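Local coordinates for cytosine-specific methyltransferase (Escherichia coli O157:H7 EDL933, PDB 3G7U), which probably transfers a methyl group from S-adenosyl-L-methionine to carbon 5 of cytosine in DNA, as other C5-methyltransferases do, at residues G232-N237 against P331-F336; G14-A19 against N38-N43; P112-A117 against K361-L366. All blocks are in the same frame, centred on the assembly; numbering follows the deposited sequence.

Contact 1: residues G232-N237 against P331-F336; sequences GQIPRN and PDWFRF
W333 reaches out of the 331-336 loop and lays its indole against the carbonyls of G232 and Q233 and the side chains of I234 and P235. The polar part is a single hydrogen bond: NE1 of W333 donates to the O of G232 over 3.0 Å. It is moderately bent, with 154° at the hydrogen, and the indole nitrogen approaches from a tilt of 32° out of the carbonyl plane. That oxygen also receives NH2 of R21, from helix 14-22, and NE of the same arginine goes to the O of Q233. The Q233 carbonyl lies at the rim of the indole, its O 3.8 Å from CZ2 of W333.

Apolar packing uses the faces of the ring. CG1 of I234 sits over the five-membered ring, 3.8 Å from its centroid, in a CH-pi contact; with this branch anti to the carbonyl carbon (chi1 -51°), it extends over the indole. The opposite face is backed by CG of P331, offset toward the rim, so isoleucine and proline sandwich the ring. P235 adds a looser touch, its CD coming obliquely to CH2 of W333 at 4.1 Å.

Within 331-336, a type I turn closed by the bond from N of F334 to O of P331 (3.1 Å) sets W333 at its third position.

One tryptophan thus joins two loops by both of its capacities. Its N-H fixes where the edge lies against the chain just past helix 225-231, while hydrocarbon on both faces limits the tilt of the ring; R21 ties the same carbonyls to helix 14-22.

Contact 2: residues G14-A19 against N38-N43; sequences GLSLGA and NTHAIN
H40 swings its imidazole away from its own backbone N (CG anti to it, chi1 -165°), while S16 turns OG anti to its carbonyl carbon (chi1 -77°), and the two groups meet across the space between helices 14-22 and 34-43. NE2 of H40 donates to OG of S16 at 2.8 Å. The hydroxyl oxygen lies only 6° out of the imidazole plane, so the serine comes squarely to the edge of the ring, with CB of S16 3.5 Å from NE2 of H40 just behind it.

Both ends of this bond continue into further polar partners. OG of S16 is hydrogen-bonded to OD2 of D7, and ND1 of H40 to NE2 of H49, which makes a chain of hydrogen bonds running from carboxylate through hydroxyl to two histidines. The nearby carboxylate would probably polarise the hydroxyl and favour a proton on NE2. The ring of F44 stacks on H40 and helps fix its rotation.

At the end of helix 34-43, N43 folds back on its own helix: ND2 gives a bond of 2.9 Å to the O of T39, and that oxygen takes the backbone N of N43 as well, the two donors arriving from opposite faces of the carbonyl plane.

The two helices are the connections of successive beta-alpha-beta units, 4-8 to 25-30 and 25-30 to 48-50, in the Rossmann-like sheet. S16 rests on V26 and H40 on A29, both of the shared strand 25-30, while L15 and A19 carry helix 14-22 onto strand 74-77 and helix 353-367.

Contact 3: residues P112-A117 against K361-L366; sequences PLFFLA and KGLYNL
This is a buried, wholly apolar helix-on-sheet contact, in which helix 353-367, near the end of the chain, lies against strand 114-119 of the central sheet. Between 112-117 and 361-366 the touching is done by CD1 of L363. It approaches the ring of F114 obliquely, 3.9 Å from CE1, with CD1 of the phenylalanine almost as near. The same methyl meets CD1 of L116 at 4.0 Å, so it settles between two side chains that leave the strand on one side. F114 has its CG between the backbone N and the carbonyl carbon (chi1 79°), which carries the ring out toward the helix. The backbones stay well apart, with CA of F114 and CA of L363 at 8.3 Å, the space being bridged by side chains alone.

Around this point, I359, L360 and L367 of the same helix also pack on F114 or L116, the ring of F24 meets that of F114, and L363 also touches I168 of the antiparallel neighbour 163-171. On the other side, strand 114-119 bonds in parallel to 74-77. F115 points the opposite way and packs on V107 of helix 94-110, leaving the strand sandwiched between that helix and helix 353-367.

How the contacts relate
Contacts 2 and 3 are buried in the Rossmann-like core, whereas contact 1 is a surface meeting of two loops. Their chemistry differs accordingly: contact 1 combines one polar bond with packing on an indole, contact 2 is a hydrogen bond between two buried polar side chains, and contact 3 is hydrocarbon alone. Helix 14-22 is the common element. Its L17 packs on P331 of contact 1, and its L15 touches L116 of contact 3. Contacts 1 and 2 meet again where ND2 of N43 probably bonds to O of R335, at 2.8 Å. Contacts 1 and 3 do not touch, although contact 1 falls inside the long span of chain that contact 3 closes.

Contact 1: residues G232-N237 against P331-F336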
ATOM      1  N   GLY A 232      10.398 -11.225   6.735  1.00 30.68           N
ATOM      2  CA  GLY A 232      10.788 -10.619   8.026  1.00 29.22           C
ATOM      3  C   GLY A 232      10.545  -9.119   8.070  1.00 33.40           C
ATOM      4  O   GLY A 232       9.547  -8.631   7.504  1.00 27.94           O
ATOM      5  N   GLN A 233      11.458  -8.385   8.728  1.00 29.63           N
ATOM      6  CA  GLN A 233      11.327  -6.941   8.912  1.00 28.13           C
ATOM      7  C   GLN A 233       9.920  -6.592   9.405  1.00 27.93           C
ATOM      8  O   GLN A 233       9.198  -5.763   8.800  1.00 30.92           O
ATOM      9  CB  GLN A 233      11.720  -6.173   7.661  1.00 32.41           C
ATOM     10  CG  GLN A 233      13.213  -6.310   7.320  1.00 30.96           C
ATOM     11  CD  GLN A 233      13.609  -5.542   6.076  1.00 36.18           C
ATOM     12  OE1 GLN A 233      12.896  -4.628   5.640  1.00 37.95           O
ATOM     13  NE2 GLN A 233      14.759  -5.908   5.489  1.00 32.30           N
ATOM     14  N   ILE A 234       9.534  -7.275  10.482  1.00 27.85           N
ATOM     15  CA  ILE A 234       8.260  -7.032  11.153  1.00 28.12           C
ATOM     16  C   ILE A 234       8.485  -5.918  12.190  1.00 29.87           C
ATOM     17  O   ILE A 234       9.219  -6.144  13.155  1.00 33.09           O
ATOM     18  CB  ILE A 234       7.746  -8.292  11.896  1.00 26.37           C
ATOM     19  CG1 ILE A 234       7.735  -9.552  10.984  1.00 27.56           C
ATOM     20  CG2 ILE A 234       6.381  -8.007  12.520  1.00 30.63           C
ATOM     21  CD1 ILE A 234       7.263 -10.807  11.651  1.00 25.97           C
ATOM     22  N   PRO A 235       7.871  -4.725  12.005  1.00 29.64           N
ATOM     23  CA  PRO A 235       8.043  -3.657  13.007  1.00 29.81           C
ATOM     24  C   PRO A 235       7.491  -4.043  14.359  1.00 30.88           C
ATOM     25  O   PRO A 235       6.637  -4.942  14.465  1.00 31.87           O
ATOM     26  CB  PRO A 235       7.274  -2.470  12.400  1.00 28.18           C
ATOM     27  CG  PRO A 235       7.220  -2.796  10.927  1.00 26.49           C
ATOM     28  CD  PRO A 235       7.013  -4.264  10.895  1.00 28.00           C
ATOM     29  N   ARG A 236       8.014  -3.404  15.406  1.00 34.82           N
ATOM     30  CA  ARG A 236       7.588  -3.687  16.770  1.00 39.55           C
ATOM     31  C   ARG A 236       6.083  -3.471  16.862  1.00 32.58           C
ATOM     32  O   ARG A 236       5.552  -2.496  16.301  1.00 35.10           O
ATOM     33  CB  ARG A 236       8.340  -2.780  17.764  1.00 41.16           C
ATOM     34  CG  ARG A 236       8.040  -3.006  19.255  1.00 49.72           C
ATOM     35  CD  ARG A 236       8.922  -2.100  20.141  1.00 53.31           C
ATOM     36  NE  ARG A 236       9.063  -0.772  19.539  1.00 66.94           N
ATOM     37  CZ  ARG A 236       8.295   0.285  19.812  1.00 74.04           C
ATOM     38  NH1 ARG A 236       8.515   1.434  19.174  1.00 76.39           N
ATOM     39  NH2 ARG A 236       7.320   0.211  20.723  1.00 74.66           N
ATOM     40  N   ASN A 237       5.406  -4.437  17.486  1.00 29.39           N
ATOM     41  CA  ASN A 237       3.955  -4.390  17.760  1.00 32.85           C
ATOM     42  C   ASN A 237       3.041  -4.584  16.531  1.00 32.98           C
ATOM     43  O   ASN A 237       1.818  -4.501  16.631  1.00 35.10           O
ATOM     44  CB  ASN A 237       3.574  -3.113  18.503  1.00 39.30           C
ATOM     45  CG  ASN A 237       4.176  -3.054  19.893  1.00 42.02           C
ATOM     46  OD1 ASN A 237       4.108  -4.017  20.648  1.00 46.44           O
ATOM     47  ND2 ASN A 237       4.779  -1.924  20.220  1.00 47.84           N
ATOM     48  N   PRO A 331       4.572  -8.167   2.472  1.00 19.60           N
ATOM     49  CA  PRO A 331       5.256  -9.362   2.954  1.00 23.69           C
ATOM     50  C   PRO A 331       4.314 -10.553   3.089  1.00 26.19           C
ATOM     51  O   PRO A 331       3.096 -10.381   3.237  1.00 21.67           O
ATOM     52  CB  PRO A 331       5.720  -8.957   4.346  1.00 21.40           C
ATOM     53  CG  PRO A 331       4.832  -7.834   4.769  1.00 22.59           C
ATOM     54  CD  PRO A 331       4.322  -7.177   3.543  1.00 23.28           C
ATOM     55  N   ASP A 332       4.863 -11.762   3.062  1.00 23.72           N
ATOM     56  CA  ASP A 332       4.044 -12.968   3.214  1.00 23.88           C
ATOM     57  C   ASP A 332       3.293 -13.092   4.512  1.00 23.73           C
ATOM     58  O   ASP A 332       2.301 -13.806   4.554  1.00 24.37           O
ATOM     59  CB  ASP A 332       4.896 -14.237   3.052  1.00 23.83           C
ATOM     60  CG  ASP A 332       5.132 -14.597   1.624  1.00 26.93           C
ATOM     61  OD1 ASP A 332       4.549 -13.970   0.718  1.00 22.61           O
ATOM     62  OD2 ASP A 332       5.898 -15.568   1.387  1.00 27.21           O
ATOM     63  N   TRP A 333       3.752 -12.402   5.562  1.00 21.89           N
ATOM     64  CA  TRP A 333       3.081 -12.441   6.873  1.00 22.29           C
ATOM     65  C   TRP A 333       1.894 -11.468   7.011  1.00 24.43           C
ATOM     66  O   TRP A 333       1.172 -11.518   7.989  1.00 23.59           O
ATOM     67  CB  TRP A 333       4.105 -12.242   8.023  1.00 20.24           C
ATOM     68  CG  TRP A 333       4.993 -11.020   7.897  1.00 25.95           C
ATOM     69  CD1 TRP A 333       6.259 -10.986   7.412  1.00 22.54           C
ATOM     70  CD2 TRP A 333       4.675  -9.647   8.283  1.00 24.55           C
ATOM     71  NE1 TRP A 333       6.775  -9.704   7.491  1.00 24.27           N
ATOM     72  CE2 TRP A 333       5.828  -8.866   8.022  1.00 24.76           C
ATOM     73  CE3 TRP A 333       3.545  -9.027   8.848  1.00 26.55           C
ATOM     74  CZ2 TRP A 333       5.881  -7.482   8.267  1.00 25.62           C
ATOM     75  CZ3 TRP A 333       3.587  -7.660   9.100  1.00 26.64           C
ATOM     76  CH2 TRP A 333       4.746  -6.894   8.807  1.00 26.76           C
ATOM     77  N   PHE A 334       1.690 -10.624   5.998  1.00 20.31           N
ATOM     78  CA  PHE A 334       0.564  -9.689   5.994  1.00 19.64           C
ATOM     79  C   PHE A 334      -0.693 -10.488   5.645  1.00 22.13           C
ATOM     80  O   PHE A 334      -0.709 -11.261   4.693  1.00 23.35           O
ATOM     81  CB  PHE A 334       0.829  -8.555   4.994  1.00 18.22           C
ATOM     82  CG  PHE A 334      -0.017  -7.341   5.226  1.00 21.13           C
ATOM     83  CD1 PHE A 334       0.475  -6.279   6.009  1.00 20.23           C
ATOM     84  CD2 PHE A 334      -1.303  -7.273   4.714  1.00 18.65           C
ATOM     85  CE1 PHE A 334      -0.317  -5.149   6.269  1.00 21.29           C
ATOM     86  CE2 PHE A 334      -2.109  -6.123   4.955  1.00 22.12           C
ATOM     87  CZ  PHE A 334      -1.593  -5.082   5.734  1.00 19.18           C
ATOM     88  N   ARG A 335      -1.763 -10.301   6.414  1.00 21.01           N
ATOM     89  CA  ARG A 335      -2.944 -11.134   6.264  1.00 21.05           C
ATOM     90  C   ARG A 335      -4.072 -10.332   5.653  1.00 23.08           C
ATOM     91  O   ARG A 335      -4.391  -9.252   6.143  1.00 24.54           O
ATOM     92  CB  ARG A 335      -3.382 -11.639   7.628  1.00 21.25           C
ATOM     93  CG  ARG A 335      -4.458 -12.726   7.551  1.00 22.08           C
ATOM     94  CD  ARG A 335      -4.721 -13.287   8.957  1.00 23.60           C
ATOM     95  NE  ARG A 335      -5.753 -14.316   8.916  1.00 27.50           N
ATOM     96  CZ  ARG A 335      -5.906 -15.268   9.835  1.00 29.87           C
ATOM     97  NH1 ARG A 335      -5.053 -15.339  10.858  1.00 25.75           N
ATOM     98  NH2 ARG A 335      -6.885 -16.179   9.708  1.00 26.94           N
ATOM     99  N   PHE A 336      -4.675 -10.846   4.587  1.00 17.90           N
ATOM    100  CA  PHE A 336      -5.767 -10.110   3.913  1.00 21.49           C
ATOM    101  C   PHE A 336      -7.097 -10.764   4.207  1.00 22.46           C
ATOM    102  O   PHE A 336      -7.149 -11.823   4.834  1.00 22.63           O
ATOM    103  CB  PHE A 336      -5.544 -10.087   2.391  1.00 22.16           C
ATOM    104  CG  PHE A 336      -4.333  -9.322   2.005  1.00 22.92           C
ATOM    105  CD1 PHE A 336      -4.407  -7.954   1.838  1.00 23.40           C
ATOM    106  CD2 PHE A 336      -3.084  -9.953   1.911  1.00 21.96           C
ATOM    107  CE1 PHE A 336      -3.259  -7.208   1.551  1.00 24.55           C
ATOM    108  CE2 PHE A 336      -1.916  -9.214   1.619  1.00 22.27           C
ATOM    109  CZ  PHE A 336      -2.012  -7.844   1.423  1.00 24.50           C
TER

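Contact 2: residues G14-A19 against N38-N43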
ATOM      1  N   GLY A  14      -1.055  -0.512   3.472  1.00 18.81           N
ATOM      2  CA  GLY A  14       0.187  -0.427   2.675  1.00 18.85           C
ATOM      3  C   GLY A  14       1.085   0.747   3.134  1.00 18.08           C
ATOM      4  O   GLY A  14       2.269   0.557   3.390  1.00 20.90           O
ATOM      5  N   LEU A  15       0.517   1.950   3.226  1.00 19.96           N
ATOM      6  CA  LEU A  15       1.298   3.128   3.615  1.00 16.63           C
ATOM      7  C   LEU A  15       1.647   3.029   5.095  1.00 21.15           C
ATOM      8  O   LEU A  15       2.730   3.422   5.493  1.00 24.69           O
ATOM      9  CB  LEU A  15       0.472   4.393   3.340  1.00 17.89           C
ATOM     10  CG  LEU A  15       1.194   5.713   3.470  1.00 15.67           C
ATOM     11  CD1 LEU A  15       2.202   5.848   2.267  1.00 21.08           C
ATOM     12  CD2 LEU A  15       0.151   6.832   3.393  1.00 18.66           C
ATOM     13  N   SER A  16       0.734   2.470   5.894  1.00 19.15           N
ATOM     14  CA  SER A  16       0.986   2.223   7.330  1.00 19.68           C
ATOM     15  C   SER A  16       2.189   1.321   7.547  1.00 23.86           C
ATOM     16  O   SER A  16       3.040   1.563   8.435  1.00 23.78           O
ATOM     17  CB  SER A  16      -0.204   1.547   8.004  1.00 21.06           C
ATOM     18  OG  SER A  16      -1.232   2.481   8.259  1.00 20.89           O
ATOM     19  N   LEU A  17       2.278   0.266   6.750  1.00 17.98           N
ATOM     20  CA  LEU A  17       3.406  -0.695   6.913  1.00 17.50           C
ATOM     21  C   LEU A  17       4.707   0.002   6.516  1.00 20.74           C
ATOM     22  O   LEU A  17       5.744  -0.183   7.151  1.00 22.66           O
ATOM     23  CB  LEU A  17       3.189  -1.939   6.049  1.00 19.54           C
ATOM     24  CG  LEU A  17       4.348  -2.950   6.080  1.00 16.67           C
ATOM     25  CD1 LEU A  17       4.704  -3.322   7.554  1.00 22.98           C
ATOM     26  CD2 LEU A  17       3.986  -4.188   5.242  1.00 21.98           C
ATOM     27  N   GLY A  18       4.644   0.803   5.460  1.00 22.96           N
ATOM     28  CA  GLY A  18       5.792   1.642   5.079  1.00 26.91           C
ATOM     29  C   GLY A  18       6.219   2.546   6.232  1.00 25.53           C
ATOM     30  O   GLY A  18       7.406   2.629   6.542  1.00 26.82           O
ATOM     31  N   ALA A  19       5.248   3.194   6.889  1.00 21.60           N
ATOM     32  CA  ALA A  19       5.568   4.094   7.992  1.00 21.15           C
ATOM     33  C   ALA A  19       6.211   3.330   9.128  1.00 21.16           C
ATOM     34  O   ALA A  19       7.241   3.765   9.686  1.00 27.59           O
ATOM     35  CB  ALA A  19       4.289   4.817   8.480  1.00 18.97           C
ATOM     36  N   ASN A  38     -11.050  -3.531   9.133  1.00 17.60           N
ATOM     37  CA  ASN A  38     -10.882  -4.754   9.886  1.00 21.13           C
ATOM     38  C   ASN A  38      -9.564  -5.396   9.521  1.00 22.78           C
ATOM     39  O   ASN A  38      -8.852  -5.906  10.381  1.00 21.52           O
ATOM     40  CB  ASN A  38     -12.049  -5.716   9.610  1.00 23.93           C
ATOM     41  CG  ASN A  38     -13.307  -5.301  10.339  1.00 30.65           C
ATOM     42  OD1 ASN A  38     -13.268  -4.437  11.222  1.00 34.88           O
ATOM     43  ND2 ASN A  38     -14.435  -5.907   9.972  1.00 32.91           N
ATOM     44  N   THR A  39      -9.233  -5.378   8.246  1.00 19.29           N
ATOM     45  CA  THR A  39      -7.930  -5.953   7.857  1.00 19.33           C
ATOM     46  C   THR A  39      -6.737  -5.158   8.411  1.00 23.02           C
ATOM     47  O   THR A  39      -5.714  -5.728   8.828  1.00 20.76           O
ATOM     48  CB  THR A  39      -7.819  -6.163   6.338  1.00 24.04           C
ATOM     49  OG1 THR A  39      -8.801  -7.143   5.970  1.00 26.69           O
ATOM     50  CG2 THR A  39      -6.418  -6.650   5.961  1.00 21.17           C
ATOM     51  N   HIS A  40      -6.889  -3.833   8.453  1.00 17.56           N
ATOM     52  CA  HIS A  40      -5.850  -2.997   9.020  1.00 19.75           C
ATOM     53  C   HIS A  40      -5.666  -3.423  10.481  1.00 22.57           C
ATOM     54  O   HIS A  40      -4.515  -3.639  10.931  1.00 21.57           O
ATOM     55  CB  HIS A  40      -6.221  -1.516   8.898  1.00 14.74           C
ATOM     56  CG  HIS A  40      -5.067  -0.600   9.134  1.00 17.63           C
ATOM     57  ND1 HIS A  40      -4.552  -0.372  10.404  1.00 19.63           N
ATOM     58  CD2 HIS A  40      -4.354   0.179   8.289  1.00 18.08           C
ATOM     59  CE1 HIS A  40      -3.540   0.469  10.313  1.00 19.10           C
ATOM     60  NE2 HIS A  40      -3.417   0.841   9.048  1.00 21.15           N
ATOM     61  N   ALA A  41      -6.772  -3.619  11.213  1.00 19.78           N
ATOM     62  CA  ALA A  41      -6.662  -3.990  12.646  1.00 20.88           C
ATOM     63  C   ALA A  41      -6.039  -5.346  12.870  1.00 22.05           C
ATOM     64  O   ALA A  41      -5.378  -5.571  13.872  1.00 25.97           O
ATOM     65  CB  ALA A  41      -8.010  -3.924  13.353  1.00 22.42           C
ATOM     66  N   ILE A  42      -6.250  -6.266  11.934  1.00 23.08           N
ATOM     67  CA  ILE A  42      -5.619  -7.598  12.039  1.00 21.56           C
ATOM     68  C   ILE A  42      -4.094  -7.491  11.960  1.00 27.17           C
ATOM     69  O   ILE A  42      -3.366  -8.174  12.685  1.00 24.57           O
ATOM     70  CB  ILE A  42      -6.119  -8.560  10.918  1.00 22.81           C
ATOM     71  CG1 ILE A  42      -7.570  -9.016  11.161  1.00 27.98           C
ATOM     72  CG2 ILE A  42      -5.247  -9.822  10.853  1.00 21.29           C
ATOM     73  CD1 ILE A  42      -7.810  -9.677  12.521  1.00 33.77           C
ATOM     74  N   ASN A  43      -3.615  -6.613  11.097  1.00 25.94           N
ATOM     75  CA  ASN A  43      -2.191  -6.500  10.855  1.00 22.96           C
ATOM     76  C   ASN A  43      -1.546  -5.464  11.759  1.00 24.98           C
ATOM     77  O   ASN A  43      -0.350  -5.497  11.984  1.00 22.87           O
ATOM     78  CB  ASN A  43      -1.935  -6.165   9.399  1.00 22.75           C
ATOM     79  CG  ASN A  43      -2.257  -7.337   8.498  1.00 21.68           C
ATOM     80  OD1 ASN A  43      -1.488  -8.339   8.432  1.00 22.97           O
ATOM     81  ND2 ASN A  43      -3.417  -7.273   7.862  1.00 22.70           N
TER

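Contact 3: residues P112-A117 against K361-L366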
ATOM      1  N   PRO A 112       0.912  18.914  12.178  1.00 22.14           N
ATOM      2  CA  PRO A 112       1.969  17.951  12.396  1.00 21.23           C
ATOM      3  C   PRO A 112       3.332  18.480  11.920  1.00 18.54           C
ATOM      4  O   PRO A 112       3.360  19.447  11.149  1.00 27.96           O
ATOM      5  CB  PRO A 112       1.564  16.796  11.457  1.00 21.42           C
ATOM      6  CG  PRO A 112       0.783  17.462  10.361  1.00 22.36           C
ATOM      7  CD  PRO A 112      -0.021  18.487  11.114  1.00 24.29           C
ATOM      8  N   LEU A 113       4.416  17.823  12.335  1.00 22.62           N
ATOM      9  CA  LEU A 113       5.760  18.147  11.820  1.00 23.84           C
ATOM     10  C   LEU A 113       5.820  17.952  10.305  1.00 28.35           C
ATOM     11  O   LEU A 113       6.498  18.685   9.617  1.00 25.49           O
ATOM     12  CB  LEU A 113       6.824  17.285  12.490  1.00 27.27           C
ATOM     13  CG  LEU A 113       6.905  17.447  14.026  1.00 29.00           C
ATOM     14  CD1 LEU A 113       8.011  16.590  14.587  1.00 29.75           C
ATOM     15  CD2 LEU A 113       7.019  18.936  14.456  1.00 32.28           C
ATOM     16  N   PHE A 114       5.081  16.975   9.787  1.00 23.21           N
ATOM     17  CA  PHE A 114       5.052  16.782   8.329  1.00 22.35           C
ATOM     18  C   PHE A 114       3.713  16.193   7.876  1.00 21.41           C
ATOM     19  O   PHE A 114       2.941  15.650   8.695  1.00 21.85           O
ATOM     20  CB  PHE A 114       6.232  15.892   7.913  1.00 25.49           C
ATOM     21  CG  PHE A 114       6.020  14.424   8.163  1.00 26.34           C
ATOM     22  CD1 PHE A 114       5.501  13.607   7.158  1.00 28.20           C
ATOM     23  CD2 PHE A 114       6.384  13.836   9.373  1.00 27.85           C
ATOM     24  CE1 PHE A 114       5.302  12.248   7.370  1.00 23.58           C
ATOM     25  CE2 PHE A 114       6.202  12.464   9.598  1.00 28.00           C
ATOM     26  CZ  PHE A 114       5.675  11.665   8.597  1.00 28.45           C
ATOM     27  N   PHE A 115       3.409  16.331   6.582  1.00 24.49           N
ATOM     28  CA  PHE A 115       2.334  15.532   5.988  1.00 18.49           C
ATOM     29  C   PHE A 115       2.879  14.790   4.774  1.00 23.24           C
ATOM     30  O   PHE A 115       3.859  15.233   4.148  1.00 19.47           O
ATOM     31  CB  PHE A 115       1.109  16.368   5.616  1.00 20.56           C
ATOM     32  CG  PHE A 115       1.328  17.358   4.503  1.00 28.72           C
ATOM     33  CD1 PHE A 115       1.169  16.979   3.150  1.00 26.66           C
ATOM     34  CD2 PHE A 115       1.647  18.683   4.788  1.00 26.29           C
ATOM     35  CE1 PHE A 115       1.334  17.885   2.133  1.00 27.19           C
ATOM     36  CE2 PHE A 115       1.808  19.594   3.771  1.00 28.43           C
ATOM     37  CZ  PHE A 115       1.669  19.201   2.432  1.00 29.68           C
ATOM     38  N   LEU A 116       2.273  13.649   4.492  1.00 22.71           N
ATOM     39  CA  LEU A 116       2.569  12.937   3.232  1.00 20.42           C
ATOM     40  C   LEU A 116       1.220  12.499   2.729  1.00 22.22           C
ATOM     41  O   LEU A 116       0.512  11.725   3.409  1.00 21.57           O
ATOM     42  CB  LEU A 116       3.470  11.734   3.485  1.00 23.83           C
ATOM     43  CG  LEU A 116       3.782  10.836   2.252  1.00 28.85           C
ATOM     44  CD1 LEU A 116       5.118  10.198   2.412  1.00 31.68           C
ATOM     45  CD2 LEU A 116       2.734   9.746   2.013  1.00 29.17           C
ATOM     46  N   ALA A 117       0.883  12.934   1.525  1.00 21.42           N
ATOM     47  CA  ALA A 117      -0.309  12.441   0.822  1.00 22.07           C
ATOM     48  C   ALA A 117       0.140  11.673  -0.408  1.00 24.00           C
ATOM     49  O   ALA A 117       1.137  12.036  -1.037  1.00 22.64           O
ATOM     50  CB  ALA A 117      -1.188  13.581   0.400  1.00 21.16           C
ATOM     51  N   LYS A 361      11.146   6.574   5.183  1.00 25.21           N
ATOM     52  CA  LYS A 361      12.436   6.484   5.925  1.00 30.29           C
ATOM     53  C   LYS A 361      13.264   7.761   5.721  1.00 31.10           C
ATOM     54  O   LYS A 361      13.977   8.188   6.634  1.00 30.81           O
ATOM     55  CB  LYS A 361      13.267   5.228   5.541  1.00 31.43           C
ATOM     56  CG  LYS A 361      14.545   4.970   6.410  1.00 33.31           C
ATOM     57  CD  LYS A 361      14.178   4.791   7.887  1.00 40.17           C
ATOM     58  CE  LYS A 361      15.318   4.360   8.823  1.00 45.04           C
ATOM     59  NZ  LYS A 361      14.734   4.147  10.229  1.00 47.30           N
ATOM     60  N   GLY A 362      13.130   8.363   4.546  1.00 29.64           N
ATOM     61  CA  GLY A 362      13.739   9.645   4.229  1.00 35.87           C
ATOM     62  C   GLY A 362      13.253  10.708   5.195  1.00 39.02           C
ATOM     63  O   GLY A 362      14.061  11.438   5.776  1.00 39.43           O
ATOM     64  N   LEU A 363      11.940  10.773   5.401  1.00 33.97           N
ATOM     65  CA  LEU A 363      11.349  11.703   6.357  1.00 30.64           C
ATOM     66  C   LEU A 363      11.746  11.403   7.795  1.00 28.36           C
ATOM     67  O   LEU A 363      11.986  12.336   8.550  1.00 36.36           O
ATOM     68  CB  LEU A 363       9.822  11.745   6.238  1.00 30.40           C
ATOM     69  CG  LEU A 363       9.331  12.501   5.016  1.00 30.35           C
ATOM     70  CD1 LEU A 363       7.989  11.989   4.525  1.00 31.21           C
ATOM     71  CD2 LEU A 363       9.283  13.983   5.352  1.00 29.53           C
ATOM     72  N   TYR A 364      11.806  10.127   8.177  1.00 31.63           N
ATOM     73  CA  TYR A 364      12.166   9.751   9.545  1.00 33.16           C
ATOM     74  C   TYR A 364      13.588  10.216   9.824  1.00 38.63           C
ATOM     75  O   TYR A 364      13.865  10.788  10.881  1.00 34.39           O
ATOM     76  CB  TYR A 364      12.097   8.244   9.735  1.00 30.71           C
ATOM     77  CG  TYR A 364      12.404   7.774  11.147  1.00 35.77           C
ATOM     78  CD1 TYR A 364      11.404   7.736  12.132  1.00 34.40           C
ATOM     79  CD2 TYR A 364      13.685   7.332  11.492  1.00 38.29           C
ATOM     80  CE1 TYR A 364      11.693   7.283  13.438  1.00 41.87           C
ATOM     81  CE2 TYR A 364      13.985   6.883  12.782  1.00 42.82           C
ATOM     82  CZ  TYR A 364      12.987   6.857  13.741  1.00 42.80           C
ATOM     83  OH  TYR A 364      13.294   6.406  15.006  1.00 46.91           O
ATOM     84  N   ASN A 365      14.480   9.950   8.870  1.00 38.11           N
ATOM     85  CA  ASN A 365      15.876  10.364   8.994  1.00 40.53           C
ATOM     86  C   ASN A 365      16.052  11.869   9.150  1.00 42.48           C
ATOM     87  O   ASN A 365      16.842  12.307   9.993  1.00 44.41           O
ATOM     88  CB  ASN A 365      16.709   9.823   7.847  1.00 38.65           C
ATOM     89  CG  ASN A 365      16.952   8.329   7.973  1.00 36.14           C
ATOM     90  OD1 ASN A 365      16.813   7.749   9.054  1.00 41.87           O
ATOM     91  ND2 ASN A 365      17.303   7.698   6.863  1.00 40.68           N
ATOM     92  N   LEU A 366      15.296  12.637   8.370  1.00 41.50           N
ATOM     93  CA  LEU A 366      15.254  14.101   8.489  1.00 46.87           C
ATOM     94  C   LEU A 366      14.861  14.566   9.891  1.00 48.87           C
ATOM     95  O   LEU A 366      15.422  15.525  10.422  1.00 50.49           O
ATOM     96  CB  LEU A 366      14.267  14.708   7.492  1.00 45.66           C
ATOM     97  CG  LEU A 366      14.724  15.189   6.112  1.00 51.01           C
ATOM     98  CD1 LEU A 366      15.749  14.272   5.503  1.00 53.17           C
ATOM     99  CD2 LEU A 366      13.529  15.364   5.189  1.00 46.67           C
TER